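Local coordinates for A-type flavoprotein (Giardia intestinalis, PDB 2Q9U) that probably scavenges oxygen, reducing it at a diiron site with electrons relayed through bound flavin mononucleotide, at residues 271-276 and 376-381; 328-333 and 362-367. All coordinates share one frame; numbering follows the deposited sequence.

Both interactions belong to the flavodoxin-like domain, and interaction 2 is nested along the chain inside the loop that interaction 1 closes. Their centres are 19 Å apart and their nearest atoms about 8 Å, without touching, and they share no helix or strand. Interaction 1 (271-276 with 376-381) sets a helix against the outermost strand 378-381 through three buried side chains, and its chemistry is wholly apolar, with a methionine sulfur close to an aromatic ring near the flavin. Interaction 2 (328-333 with 362-367) pairs two helices that flank the sheet, away from the annotated sites. Two leucines form its buried part, but a partly exposed glutamate closes it with its aliphatic part inward and its carboxylate held by an arginine.

Interaction 1: residues 271-276 and 376-381; sequences HRMALA and KGITFK
M273 of the helical segment 271-276 reaches across to I378 and F380 of 376-381, an example of how one flexible thioether chain can fill the gap between a helix and a strand in an alpha/beta fold. The backbones stay well apart, the nearest CA atoms, those of M273 and I378, being 9.3 Å from each other, and the methionine does the bridging. Its chain leaves the helix with CG anti to the carbonyl carbon and then bends at both chi2 (-79°) and chi3 (-81°), a curled course that turns the terminal methyl to I378 and F380. CE of M273 comes to 3.6 Å from CG2 of I378, and also rests 3.9 Å from CE1 of F380. Further back, CG of M273 approaches the same ring obliquely, 3.7 Å from CE1 of F380. SD of M273 lies 5.0 Å from the centroid of the F380 ring, 30° off its normal, which makes this a Met-aromatic contact.

All three touching side chains are buried, and this is the tight part of the contact. The other side is looser: T379, between the two inward residues, turns away in the alternation expected of a strand, and K381 is exposed. The site lies near the cofactor: the side chain of F380 is about 6 Å from a bound flavin mononucleotide and about 4 Å from that of T269, which binds it.

Around this core, L389 of helix 386-409 packs on M273 and L388 on F380, while I378 and F380 bond through their backbones to G348 and F350, joining strand 378-381 to its sheet neighbour, strand 344-350.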
loop_
_atom_site.group_PDB
_atom_site.type_symbol
_atom_site.label_atom_id
_atom_site.label_comp_id
_atom_site.label_asym_id
_atom_site.label_seq_id
_atom_site.Cartn_x
_atom_site.Cartn_y
_atom_site.Cartn_z
ATOM N N HIS A 271 16.620 0.454 15.481
ATOM C CA HIS A 271 16.173 -0.930 15.226
ATOM C C HIS A 271 17.106 -2.012 15.804
ATOM O O HIS A 271 16.640 -2.954 16.455
ATOM C CB HIS A 271 15.956 -1.166 13.735
ATOM C CG HIS A 271 15.486 -2.547 13.428
ATOM N ND1 HIS A 271 14.152 -2.888 13.427
ATOM C CD2 HIS A 271 16.171 -3.695 13.184
ATOM C CE1 HIS A 271 14.032 -4.178 13.165
ATOM N NE2 HIS A 271 15.238 -4.689 13.014
ATOM N N ARG A 272 18.411 -1.904 15.571
ATOM C CA ARG A 272 19.357 -2.891 16.115
ATOM C C ARG A 272 19.381 -2.889 17.657
ATOM O O ARG A 272 19.451 -3.948 18.284
ATOM C CB ARG A 272 20.776 -2.670 15.591
ATOM C CG ARG A 272 21.799 -3.708 16.114
ATOM C CD ARG A 272 21.560 -5.056 15.440
ATOM N NE ARG A 272 22.303 -6.192 16.017
ATOM C CZ ARG A 272 22.009 -6.821 17.160
ATOM N NH1 ARG A 272 21.015 -6.417 17.949
ATOM N NH2 ARG A 272 22.746 -7.856 17.529
ATOM N N MET A 273 19.310 -1.710 18.257
ATOM C CA MET A 273 19.234 -1.644 19.717
ATOM C C MET A 273 17.941 -2.297 20.211
ATOM O O MET A 273 17.928 -2.971 21.262
ATOM C CB MET A 273 19.316 -0.217 20.206
ATOM C CG MET A 273 20.660 0.403 19.989
ATOM S SD MET A 273 21.801 -0.147 21.258
ATOM C CE MET A 273 21.285 0.988 22.560
ATOM N N ALA A 274 16.857 -2.089 19.458
ATOM C CA ALA A 274 15.571 -2.726 19.768
ATOM C C ALA A 274 15.703 -4.224 19.801
ATOM O O ALA A 274 15.133 -4.869 20.693
ATOM C CB ALA A 274 14.471 -2.311 18.756
ATOM N N LEU A 275 16.448 -4.795 18.844
ATOM C CA LEU A 275 16.621 -6.253 18.819
ATOM C C LEU A 275 17.372 -6.765 20.062
ATOM O O LEU A 275 17.060 -7.828 20.600
ATOM C CB LEU A 275 17.345 -6.706 17.531
ATOM C CG LEU A 275 16.562 -6.636 16.210
ATOM C CD1 LEU A 275 17.521 -6.845 15.022
ATOM C CD2 LEU A 275 15.425 -7.688 16.195
ATOM N N ALA A 276 18.395 -6.031 20.490
ATOM C CA ALA A 276 19.158 -6.417 21.689
ATOM C C ALA A 276 18.272 -6.353 22.943
ATOM O O ALA A 276 18.308 -7.251 23.794
ATOM C CB ALA A 276 20.412 -5.504 21.869
ATOM N N LYS A 376 15.276 8.377 31.827
ATOM C CA LYS A 376 16.420 8.680 30.997
ATOM C C LYS A 376 16.388 7.826 29.734
ATOM O O LYS A 376 16.727 8.309 28.650
ATOM C CB LYS A 376 17.713 8.445 31.766
ATOM N N GLY A 377 15.972 6.562 29.876
ATOM C CA GLY A 377 16.038 5.606 28.780
ATOM C C GLY A 377 17.463 5.328 28.319
ATOM O O GLY A 377 18.430 5.413 29.107
ATOM N N ILE A 378 17.603 4.968 27.049
ATOM C CA ILE A 378 18.928 4.823 26.454
ATOM C C ILE A 378 18.958 5.692 25.213
ATOM O O ILE A 378 18.102 5.570 24.362
ATOM C CB ILE A 378 19.281 3.356 26.096
ATOM C CG1 ILE A 378 19.401 2.504 27.372
ATOM C CG2 ILE A 378 20.569 3.307 25.268
ATOM C CD1 ILE A 378 19.405 1.029 27.121
ATOM N N THR A 379 19.911 6.615 25.154
ATOM C CA THR A 379 20.120 7.410 23.956
ATOM C C THR A 379 21.593 7.334 23.567
ATOM O O THR A 379 22.463 7.024 24.393
ATOM C CB THR A 379 19.691 8.881 24.141
ATOM O OG1 THR A 379 20.424 9.468 25.225
ATOM C CG2 THR A 379 18.231 8.955 24.485
ATOM N N PHE A 380 21.855 7.595 22.297
ATOM C CA PHE A 380 23.211 7.536 21.776
ATOM C C PHE A 380 23.281 8.339 20.490
ATOM O O PHE A 380 22.290 8.470 19.763
ATOM C CB PHE A 380 23.647 6.083 21.530
ATOM C CG PHE A 380 22.728 5.325 20.617
ATOM C CD1 PHE A 380 21.533 4.766 21.110
ATOM C CD2 PHE A 380 23.038 5.182 19.268
ATOM C CE1 PHE A 380 20.667 4.075 20.267
ATOM C CE2 PHE A 380 22.196 4.489 18.414
ATOM C CZ PHE A 380 21.000 3.935 18.903
ATOM N N LYS A 381 24.456 8.880 20.210
ATOM C CA LYS A 381 24.708 9.639 18.993
ATOM C C LYS A 381 25.138 8.807 17.789
ATOM O O LYS A 381 26.163 8.197 17.790
ATOM C CB LYS A 381 25.653 10.821 19.274
ATOM C CG LYS A 381 26.169 11.503 18.090
ATOM C CD LYS A 381 27.280 12.468 18.470
ATOM C CE LYS A 381 26.906 13.321 19.608
ATOM N NZ LYS A 381 27.219 14.757 19.359
#

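Interaction 2: residues 328-333 and 362-367; sequences AALNYV and AELRDG
L330 and E363 meet where two helices of the flavodoxin-like alpha/beta domain, 324-336 and 356-367, lie side by side against its parallel sheet. The contact illustrates how a charged residue can lend its aliphatic part to a helix pair.

The apolar contacts come first. L330 points into the neighbouring helix, and its CB lies 3.7 Å from CG of E363, with CD1 of L330 at 3.8 Å from the same carbon. The two side chains run past each other in opposite directions, and the glutamate meets the leucine mainly with CG. On the flank of this pair, CD2 of L330 meets CD2 of L364 at 3.8 Å, the two leucines crossing at about a right angle. Both leucines also touch F313 of strand 310-314, which ties the helix pair down to the sheet.

Polar interactions form a second group. E363 has CG anti to its backbone N (chi1 175°) and then bends at chi2 (62°), bringing the carboxylate to where OE2 forms a salt bridge with R334 of helix 324-336, a charged link between the two helices. Separate from the salt bridges is an intersubunit hydrogen bond, from N331 ND2 on helix 324-336 to the backbone oxygen of M322 of the third subunit.

Internal to helix 356-367, and apart from the helix-helix contact itself, R365 grips D366 side-on with two nitrogens: NE of R365 is 3.0 Å from OD1 of D366, and NH2 of R365 holds OD2 of D366, both oxygens being met from above the carboxylate plane.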
loop_
_atom_site.group_PDB
_atom_site.type_symbol
_atom_site.label_atom_id
_atom_site.label_comp_id
_atom_site.label_asym_id
_atom_site.label_seq_id
_atom_site.Cartn_x
_atom_site.Cartn_y
_atom_site.Cartn_z
ATOM N N ALA A 328 1.823 9.117 16.173
ATOM C CA ALA A 328 0.487 8.570 15.871
ATOM C C ALA A 328 0.205 7.372 16.774
ATOM O O ALA A 328 -0.882 7.273 17.377
ATOM C CB ALA A 328 0.368 8.203 14.389
ATOM N N ALA A 329 1.202 6.486 16.910
ATOM C CA ALA A 329 1.021 5.252 17.701
ATOM C C ALA A 329 0.749 5.616 19.156
ATOM O O ALA A 329 -0.144 5.048 19.782
ATOM C CB ALA A 329 2.223 4.337 17.588
ATOM N N LEU A 330 1.476 6.611 19.668
ATOM C CA LEU A 330 1.235 7.075 21.031
ATOM C C LEU A 330 -0.121 7.742 21.235
ATOM O O LEU A 330 -0.786 7.461 22.233
ATOM C CB LEU A 330 2.381 7.974 21.518
ATOM C CG LEU A 330 3.686 7.244 21.864
ATOM C CD1 LEU A 330 4.809 8.276 21.943
ATOM C CD2 LEU A 330 3.594 6.507 23.215
ATOM N N ASN A 331 -0.532 8.619 20.311
ATOM C CA ASN A 331 -1.896 9.188 20.317
ATOM C C ASN A 331 -2.951 8.077 20.441
ATOM O O ASN A 331 -3.875 8.141 21.279
ATOM C CB ASN A 331 -2.131 10.025 19.041
ATOM C CG ASN A 331 -3.630 10.349 18.792
ATOM O OD1 ASN A 331 -4.428 9.455 18.501
ATOM N ND2 ASN A 331 -3.988 11.624 18.857
ATOM N N TYR A 332 -2.799 7.051 19.605
ATOM C CA TYR A 332 -3.797 5.999 19.512
ATOM C C TYR A 332 -3.848 5.224 20.827
ATOM O O TYR A 332 -4.937 5.006 21.391
ATOM C CB TYR A 332 -3.459 5.041 18.361
ATOM C CG TYR A 332 -4.620 4.175 17.960
ATOM C CD1 TYR A 332 -5.886 4.731 17.702
ATOM C CD2 TYR A 332 -4.472 2.812 17.832
ATOM C CE1 TYR A 332 -6.965 3.898 17.306
ATOM C CE2 TYR A 332 -5.522 1.995 17.416
ATOM C CZ TYR A 332 -6.766 2.544 17.152
ATOM O OH TYR A 332 -7.827 1.716 16.748
ATOM N N VAL A 333 -2.672 4.827 21.312
ATOM C CA VAL A 333 -2.552 4.054 22.546
ATOM C C VAL A 333 -3.042 4.845 23.778
ATOM O O VAL A 333 -3.713 4.276 24.673
ATOM C CB VAL A 333 -1.089 3.518 22.709
ATOM C CG1 VAL A 333 -0.813 3.112 24.132
ATOM C CG2 VAL A 333 -0.856 2.339 21.760
ATOM N N ALA A 362 7.761 11.814 28.150
ATOM C CA ALA A 362 6.714 12.723 28.620
ATOM C C ALA A 362 5.337 12.216 28.186
ATOM O O ALA A 362 4.369 12.222 28.974
ATOM C CB ALA A 362 6.960 14.142 28.111
ATOM N N GLU A 363 5.253 11.740 26.931
ATOM C CA GLU A 363 3.986 11.248 26.434
ATOM C C GLU A 363 3.580 9.963 27.156
ATOM O O GLU A 363 2.415 9.804 27.534
ATOM C CB GLU A 363 4.034 11.084 24.898
ATOM C CG GLU A 363 2.783 10.450 24.288
ATOM C CD GLU A 363 1.494 11.227 24.473
ATOM O OE1 GLU A 363 1.518 12.456 24.694
ATOM O OE2 GLU A 363 0.421 10.581 24.354
ATOM N N LEU A 364 4.524 9.051 27.364
ATOM C CA LEU A 364 4.230 7.804 28.111
ATOM C C LEU A 364 3.761 8.078 29.549
ATOM O O LEU A 364 2.815 7.458 30.049
ATOM C CB LEU A 364 5.458 6.902 28.160
ATOM C CG LEU A 364 5.858 6.231 26.851
ATOM C CD1 LEU A 364 7.224 5.594 27.088
ATOM C CD2 LEU A 364 4.854 5.142 26.487
ATOM N N ARG A 365 4.436 9.015 30.194
ATOM C CA ARG A 365 4.212 9.309 31.610
ATOM C C ARG A 365 2.958 10.162 31.813
ATOM O O ARG A 365 2.096 9.794 32.610
ATOM C CB ARG A 365 5.457 9.988 32.187
ATOM C CG ARG A 365 5.413 10.295 33.698
ATOM C CD ARG A 365 6.566 11.205 34.082
ATOM N NE ARG A 365 6.443 12.490 33.407
ATOM C CZ ARG A 365 7.443 13.225 32.915
ATOM N NH1 ARG A 365 8.712 12.838 32.982
ATOM N NH2 ARG A 365 7.148 14.355 32.308
ATOM N N ASP A 366 2.864 11.299 31.117
ATOM C CA ASP A 366 1.781 12.265 31.334
ATOM C C ASP A 366 0.546 12.035 30.460
ATOM O O ASP A 366 -0.585 12.319 30.879
ATOM C CB ASP A 366 2.283 13.711 31.160
ATOM C CG ASP A 366 3.454 14.040 32.084
ATOM O OD1 ASP A 366 3.616 13.361 33.132
ATOM O OD2 ASP A 366 4.216 14.971 31.750
ATOM N N GLY A 367 0.750 11.510 29.251
ATOM C CA GLY A 367 -0.384 11.213 28.345
ATOM C C GLY A 367 -0.933 9.825 28.595
ATOM O O GLY A 367 -2.107 9.680 28.959
#